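Side-chain contact in cytochrome C-type biogenesis protein ccmF (Thermus thermophilus, PDB 6ZMQ), which binds heme in the membrane and probably takes part in its covalent attachment to apocytochrome c during cytochrome c maturation: residues A[402-405]-A[406-410]. Residues are numbered along the deposited sequence; the frame is centred on the assembly and turned at random.
With LMT (dodecyl-beta-D-maltoside), chain D.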
loop_
_atom_site.group_PDB
_atom_site.type_symbol
_atom_site.label_atom_id
_atom_site.label_comp_id
_atom_site.label_asym_id
_atom_site.label_seq_id
_atom_site.Cartn_x
_atom_site.Cartn_y
_atom_site.Cartn_z
ATOM N N ALA A 402 -19.550 2.440 8.340
ATOM C CA ALA A 402 -18.495 2.228 9.331
ATOM C C ALA A 402 -18.842 1.305 10.512
ATOM O O ALA A 402 -17.912 0.627 10.989
ATOM C CB ALA A 402 -17.997 3.591 9.831
ATOM N N PRO A 403 -20.085 1.251 11.067
ATOM C CA PRO A 403 -20.371 0.196 12.068
ATOM C C PRO A 403 -20.243 -1.235 11.564
ATOM O O PRO A 403 -19.759 -2.087 12.327
ATOM C CB PRO A 403 -21.814 0.508 12.503
ATOM C CG PRO A 403 -22.351 1.421 11.446
ATOM C CD PRO A 403 -21.165 2.258 11.140
ATOM N N PHE A 404 -20.655 -1.503 10.312
ATOM C CA PHE A 404 -20.425 -2.794 9.654
ATOM C C PHE A 404 -18.940 -3.146 9.655
ATOM O O PHE A 404 -18.553 -4.211 10.149
ATOM C CB PHE A 404 -20.967 -2.736 8.211
ATOM C CG PHE A 404 -21.163 -4.093 7.502
ATOM C CD1 PHE A 404 -20.852 -5.325 8.091
ATOM C CD2 PHE A 404 -21.632 -4.099 6.190
ATOM C CE1 PHE A 404 -21.020 -6.513 7.395
ATOM C CE2 PHE A 404 -21.808 -5.286 5.492
ATOM C CZ PHE A 404 -21.501 -6.491 6.095
ATOM N N PHE A 405 -18.100 -2.249 9.135
ATOM C CA PHE A 405 -16.693 -2.582 8.946
ATOM C C PHE A 405 -15.939 -2.656 10.271
ATOM O O PHE A 405 -15.058 -3.507 10.426
ATOM C CB PHE A 405 -16.041 -1.610 7.964
ATOM C CG PHE A 405 -16.535 -1.772 6.551
ATOM C CD1 PHE A 405 -16.650 -3.043 6.002
ATOM C CD2 PHE A 405 -16.856 -0.670 5.768
ATOM C CE1 PHE A 405 -17.099 -3.219 4.710
ATOM C CE2 PHE A 405 -17.304 -0.840 4.465
ATOM C CZ PHE A 405 -17.425 -2.119 3.940
ATOM N N ASN A 406 -16.305 -1.824 11.253
ATOM C CA ASN A 406 -15.670 -1.923 12.567
ATOM C C ASN A 406 -16.062 -3.214 13.291
ATOM O O ASN A 406 -15.203 -3.902 13.870
ATOM C CB ASN A 406 -16.014 -0.700 13.415
ATOM C CG ASN A 406 -15.200 0.527 13.030
ATOM O OD1 ASN A 406 -14.152 0.421 12.392
ATOM N ND2 ASN A 406 -15.668 1.697 13.444
ATOM N N GLN A 407 -17.356 -3.572 13.256
ATOM C CA GLN A 407 -17.807 -4.746 13.995
ATOM C C GLN A 407 -17.391 -6.041 13.306
ATOM O O GLN A 407 -17.381 -7.101 13.943
ATOM C CB GLN A 407 -19.323 -4.699 14.224
ATOM C CG GLN A 407 -20.194 -5.300 13.134
ATOM C CD GLN A 407 -21.631 -4.831 13.245
ATOM O OE1 GLN A 407 -21.923 -3.860 13.939
ATOM N NE2 GLN A 407 -22.534 -5.527 12.571
ATOM N N VAL A 408 -17.084 -5.998 12.003
ATOM C CA VAL A 408 -16.466 -7.182 11.405
ATOM C C VAL A 408 -14.953 -7.193 11.637
ATOM O O VAL A 408 -14.354 -8.265 11.761
ATOM C CB VAL A 408 -16.830 -7.351 9.910
ATOM C CG1 VAL A 408 -18.345 -7.477 9.729
ATOM C CG2 VAL A 408 -16.242 -6.265 9.025
ATOM N N SER A 409 -14.305 -6.019 11.710
ATOM C CA SER A 409 -12.844 -5.994 11.753
ATOM C C SER A 409 -12.303 -6.362 13.129
ATOM O O SER A 409 -11.211 -6.934 13.228
ATOM C CB SER A 409 -12.320 -4.626 11.316
ATOM O OG SER A 409 -12.930 -4.220 10.104
ATOM N N ALA A 410 -13.034 -6.025 14.197
ATOM C CA ALA A 410 -12.492 -6.275 15.534
ATOM C C ALA A 410 -12.413 -7.765 15.919
ATOM O O ALA A 410 -11.371 -8.164 16.478
ATOM C CB ALA A 410 -13.234 -5.407 16.561
HETATM C C1B LMT D . -14.880 9.116 12.583
HETATM C C2B LMT D . -16.329 8.887 13.122
HETATM C C3B LMT D . -17.035 10.176 13.660
HETATM C C4B LMT D . -16.136 11.442 13.718
HETATM C C5B LMT D . -15.447 11.529 12.345
HETATM C C6B LMT D . -14.680 12.840 12.235
HETATM O O1B LMT D . -14.549 8.115 11.647
HETATM O O2B LMT D . -17.055 8.336 12.098
HETATM O O3B LMT D . -17.650 9.930 14.855
HETATM O "O4'" LMT D . -16.893 12.572 13.934
HETATM O O5B LMT D . -14.609 10.404 12.029
HETATM O O6B LMT D . -15.545 13.897 12.343
HETATM C "C1'" LMT D . -12.357 4.447 11.561
HETATM C "C2'" LMT D . -13.838 4.387 12.055
HETATM C "C3'" LMT D . -14.600 5.696 11.666
HETATM C "C4'" LMT D . -13.834 6.969 12.089
HETATM C "C5'" LMT D . -12.496 6.830 11.318
HETATM C "C6'" LMT D . -11.609 8.045 11.298
HETATM O "O1'" LMT D . -11.592 3.526 12.239
HETATM O "O2'" LMT D . -14.478 3.336 11.455
HETATM O "O3'" LMT D . -15.855 5.695 12.194
HETATM O "O5'" LMT D . -11.768 5.729 11.843
HETATM O "O6'" LMT D . -11.120 8.159 12.571
HETATM C C1 LMT D . -11.356 2.284 11.591
HETATM C C2 LMT D . -9.977 1.856 12.019
HETATM C C3 LMT D . -9.750 0.392 12.261
HETATM C C4 LMT D . -9.380 -0.285 10.962
HETATM C C5 LMT D . -9.116 -1.741 11.213
HETATM C C6 LMT D . -8.025 -2.325 10.364
HETATM C C7 LMT D . -6.775 -1.492 10.440
HETATM C C8 LMT D . -5.586 -2.388 10.463
HETATM C C9 LMT D . -4.537 -1.988 9.478
HETATM C C10 LMT D . -3.421 -2.986 9.554
HETATM C C11 LMT D . -2.302 -2.564 8.663
HETATM C C12 LMT D . -0.982 -2.955 9.231
#
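V408 lies one turn further along the helix from F404, and its two methyls reach different rings of the preceding turn. CG1 meets the CD1–CE1 side of the F404 ring, 3.7 Å from F404 CE1, the two side chains crossing obliquely; F404 is brought there by a CG set anti to its backbone N (chi1 -164°). CG2 turns instead to F405 and comes in at the edge of that ring, a looser contact at 4.4 Å from F405 CD1. The F405 ring itself also meets the ring of W257, their planes inclined at about 35°. The backbone here is held by i to i+4 bonds, among them V408 N to F404 O at 3.0 Å and N406 N to A402 O at 2.9 Å.

N406 points its amide to the detergent. Its ND2 donates to O2' of the dodecyl maltoside at 2.8 Å, while OD1 takes a weak bond from the same hydroxyl and a hydrogen bond from the indole NE1 of W257, which helps fix the amide's rotation. The arrangement is the regular opening turns of helix 402-422, predicted to enter the membrane from about V408, packing against helix 362-384 through V408 and contributing N406 and A410 to a phosphatidylethanolamine pocket.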